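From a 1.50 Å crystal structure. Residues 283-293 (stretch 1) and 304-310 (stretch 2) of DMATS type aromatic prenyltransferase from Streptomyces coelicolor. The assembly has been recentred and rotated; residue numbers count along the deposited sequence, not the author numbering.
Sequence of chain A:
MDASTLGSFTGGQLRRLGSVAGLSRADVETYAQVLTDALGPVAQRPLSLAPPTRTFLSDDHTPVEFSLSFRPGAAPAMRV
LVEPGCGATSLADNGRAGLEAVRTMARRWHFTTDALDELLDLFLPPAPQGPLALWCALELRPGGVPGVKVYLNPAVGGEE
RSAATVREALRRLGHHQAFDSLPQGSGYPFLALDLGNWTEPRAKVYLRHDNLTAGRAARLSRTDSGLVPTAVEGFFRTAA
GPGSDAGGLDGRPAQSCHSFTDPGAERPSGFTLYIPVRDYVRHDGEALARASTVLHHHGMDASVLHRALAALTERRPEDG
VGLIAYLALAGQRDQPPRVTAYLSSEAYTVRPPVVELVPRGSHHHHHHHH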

# COMPACT_ATOMS: atom_id res chain seq x y z
N HIS A 283 -19.38 -1.47 -8.56
CA HIS A 283 -18.39 -2.10 -9.46
C HIS A 283 -17.22 -1.15 -9.69
O HIS A 283 -17.29 0.03 -9.27
CB HIS A 283 -19.04 -2.57 -10.78
CG HIS A 283 -19.83 -1.51 -11.47
ND1 HIS A 283 -19.22 -0.44 -12.06
CD2 HIS A 283 -21.16 -1.35 -11.65
CE1 HIS A 283 -20.15 0.35 -12.60
NE2 HIS A 283 -21.35 -0.20 -12.36
N ASP A 284 -16.19 -1.64 -10.35
CA ASP A 284 -14.97 -0.85 -10.62
C ASP A 284 -15.25 0.28 -11.61
O ASP A 284 -14.47 1.24 -11.63
CB ASP A 284 -13.83 -1.76 -11.07
CG ASP A 284 -13.20 -2.42 -9.87
OD1 ASP A 284 -12.71 -1.65 -9.01
OD2 ASP A 284 -13.17 -3.65 -9.82
N GLY A 285 -16.32 0.22 -12.39
CA GLY A 285 -16.69 1.38 -13.23
C GLY A 285 -16.95 2.61 -12.36
O GLY A 285 -16.49 3.73 -12.69
N GLU A 286 -17.69 2.42 -11.27
CA GLU A 286 -18.00 3.49 -10.29
C GLU A 286 -16.72 3.92 -9.58
O GLU A 286 -16.51 5.09 -9.41
CB GLU A 286 -19.03 3.01 -9.28
CG GLU A 286 -20.41 2.86 -9.85
CD GLU A 286 -21.49 2.70 -8.80
OE1 GLU A 286 -21.15 2.52 -7.62
OE2 GLU A 286 -22.67 2.74 -9.17
N ALA A 287 -15.88 2.97 -9.15
CA ALA A 287 -14.61 3.33 -8.48
C ALA A 287 -13.76 4.20 -9.42
O ALA A 287 -13.18 5.19 -8.94
CB ALA A 287 -13.90 2.09 -8.02
N LEU A 288 -13.69 3.83 -10.71
CA LEU A 288 -12.89 4.55 -11.73
C LEU A 288 -13.47 5.96 -11.91
O LEU A 288 -12.69 6.94 -11.95
CB LEU A 288 -12.88 3.75 -13.05
CG LEU A 288 -11.79 4.17 -14.05
CD1 LEU A 288 -10.40 3.90 -13.51
CD2 LEU A 288 -11.94 3.42 -15.38
N ALA A 289 -14.79 6.07 -11.96
CA ALA A 289 -15.48 7.36 -12.12
C ALA A 289 -15.13 8.29 -10.93
O ALA A 289 -14.75 9.48 -11.17
CB ALA A 289 -16.96 7.13 -12.27
N ARG A 290 -15.18 7.78 -9.70
CA ARG A 290 -14.85 8.57 -8.49
C ARG A 290 -13.37 8.93 -8.50
O ARG A 290 -13.04 10.07 -8.22
CB ARG A 290 -15.19 7.79 -7.23
CG ARG A 290 -16.68 7.55 -7.04
CD ARG A 290 -17.00 6.81 -5.77
NE ARG A 290 -18.36 6.30 -5.75
CZ ARG A 290 -18.85 5.53 -4.78
NH1 ARG A 290 -18.11 5.25 -3.71
NH2 ARG A 290 -20.08 5.06 -4.87
N ALA A 291 -12.49 7.98 -8.83
CA ALA A 291 -11.06 8.29 -8.93
C ALA A 291 -10.83 9.42 -9.93
O ALA A 291 -10.00 10.33 -9.65
CB ALA A 291 -10.30 7.07 -9.32
N SER A 292 -11.52 9.36 -11.07
CA SER A 292 -11.36 10.35 -12.16
C SER A 292 -11.78 11.74 -11.64
O SER A 292 -11.08 12.71 -11.92
CB SER A 292 -12.11 9.92 -13.38
OG SER A 292 -11.57 8.72 -13.91
N THR A 293 -12.86 11.82 -10.87
CA THR A 293 -13.35 13.08 -10.23
C THR A 293 -12.28 13.63 -9.28
O THR A 293 -12.00 14.84 -9.32
CB THR A 293 -14.68 12.88 -9.51
OG1 THR A 293 -15.62 12.41 -10.49
CG2 THR A 293 -15.18 14.16 -8.86
N VAL A 304 -4.66 7.67 -17.85
CA VAL A 304 -3.64 6.65 -17.48
C VAL A 304 -4.29 5.63 -16.54
O VAL A 304 -4.03 4.45 -16.71
CB VAL A 304 -2.37 7.27 -16.87
CG1 VAL A 304 -1.50 6.25 -16.16
CG2 VAL A 304 -1.53 7.98 -17.93
N LEU A 305 -5.14 6.06 -15.61
CA LEU A 305 -5.77 5.11 -14.66
C LEU A 305 -6.73 4.18 -15.41
O LEU A 305 -6.79 3.00 -15.05
CB LEU A 305 -6.48 5.87 -13.54
CG LEU A 305 -7.11 4.98 -12.46
CD1 LEU A 305 -6.07 4.17 -11.68
CD2 LEU A 305 -7.92 5.83 -11.50
N HIS A 306 -7.43 4.67 -16.44
CA HIS A 306 -8.29 3.81 -17.30
C HIS A 306 -7.45 2.74 -17.99
O HIS A 306 -7.86 1.57 -18.01
CB HIS A 306 -9.09 4.64 -18.31
CG HIS A 306 -10.14 5.49 -17.69
ND1 HIS A 306 -9.83 6.52 -16.85
CD2 HIS A 306 -11.48 5.48 -17.81
CE1 HIS A 306 -10.93 7.11 -16.45
NE2 HIS A 306 -11.97 6.50 -17.04
N ARG A 307 -6.29 3.11 -18.53
CA ARG A 307 -5.37 2.14 -19.17
C ARG A 307 -4.81 1.18 -18.12
O ARG A 307 -4.61 0.01 -18.45
CB ARG A 307 -4.25 2.86 -19.91
CG ARG A 307 -4.76 3.67 -21.10
CD ARG A 307 -3.64 4.19 -21.97
NE ARG A 307 -3.45 5.63 -21.77
CZ ARG A 307 -2.31 6.21 -21.39
NH1 ARG A 307 -1.21 5.50 -21.16
NH2 ARG A 307 -2.28 7.53 -21.26
N ALA A 308 -4.56 1.67 -16.90
CA ALA A 308 -3.98 0.85 -15.80
C ALA A 308 -4.94 -0.30 -15.49
O ALA A 308 -4.49 -1.42 -15.34
CB ALA A 308 -3.72 1.71 -14.60
N LEU A 309 -6.24 -0.03 -15.36
CA LEU A 309 -7.20 -1.11 -15.07
C LEU A 309 -7.17 -2.17 -16.18
O LEU A 309 -7.11 -3.35 -15.84
CB LEU A 309 -8.60 -0.55 -14.81
CG LEU A 309 -8.91 -0.46 -13.32
CD1 LEU A 309 -7.95 0.51 -12.66
CD2 LEU A 309 -10.36 -0.07 -13.08
N ALA A 310 -7.14 -1.79 -17.45
CA ALA A 310 -7.11 -2.76 -18.57
C ALA A 310 -5.79 -3.56 -18.54
O ALA A 310 -5.83 -4.74 -18.89
CB ALA A 310 -7.35 -2.04 -19.88

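How do two helices whose axes stay 10.7 Å apart come to touch? They run nearly antiparallel, with 153° between their N-to-C directions, and the closest contacts are all between side chains; no hydrogen bond crosses the gap. Leu 288 is the centre of the contact, taking part in three of its six residue pairs. Leu 288 CA lies 7.3 Å from His 306 CA, the CA-to-CB bond of Leu 288 points toward the second helix, and it has the largest covered area of any residue here. With chi1 at t and chi2 at p, its two methyl groups have different nearest neighbours. Leu 288 CD1 reaches the leucines, 3.6 Å from Leu 305 CG and 4.0 Å from Leu 309 CD2, while CD2 goes to the imidazole of His 306. One side chain thus touches three successive contact positions of the opposing helix.

What brings the ring of His 306 into the contact when its CA-to-CB bond points sideways? The answer lies in its torsions. A chi1 of -69° (m) and a chi2 of 65° bring the ring nearer to the first helix and present a face to Leu 288. The methyl carbon CD2 of Leu 288 sits 3.5 Å from the centroid of the His 306 ring, 23° off the ring normal, which makes this a CH-pi contact; the closest ring atom, His 306 CD2, is 3.2 Å from Leu 288 CD2. The edge of the same ring meets Ser 292, whose OG is 3.1 Å from His 306 CE1, close to the ring plane. The ring nitrogen ND1 is hydrogen-bonded to a residue just outside the stretch.

What is the hydroxyl of Ser 292 doing beside the imidazole? Its proton goes to its own helix, while across the contact OG faces the carbon CE1 of His 306. In the m rotamer, at -64°, the side chain folds back along the helix, and Ser 292 OG donates to Leu 288 O at 2.9 Å. Leu 288 O also accepts the backbone Ser 292 N at 2.8 Å, so the serine holds one carbonyl by both its main chain and its side chain. The CA-to-CB bond of Ser 292 points toward the second helix, and OG lies at the histidine edge.

How do the smaller and outlying residues complete the packing? Ala 291 points toward the second helix, and its single methyl, Ala 291 CB, lies 3.5 Å from Leu 305 CD2. Leu 305 adopts the same t, p combination as Leu 288; its CD2 packs against both Ala 291 CB and Leu 288 CD1, while CG is the atom nearest the Leu 288 methyl. Leu 309 is less regular: its chi1 of -100° lies between wells, although chi2 is p. Leu 309 CD2 lies near Leu 288 and also approaches Asp 284, 4.4 Å from Asp 284 CB. Asp 284 therefore offers its aliphatic carbon to the leucine, while its carboxylate oxygens are satisfied elsewhere in the structure.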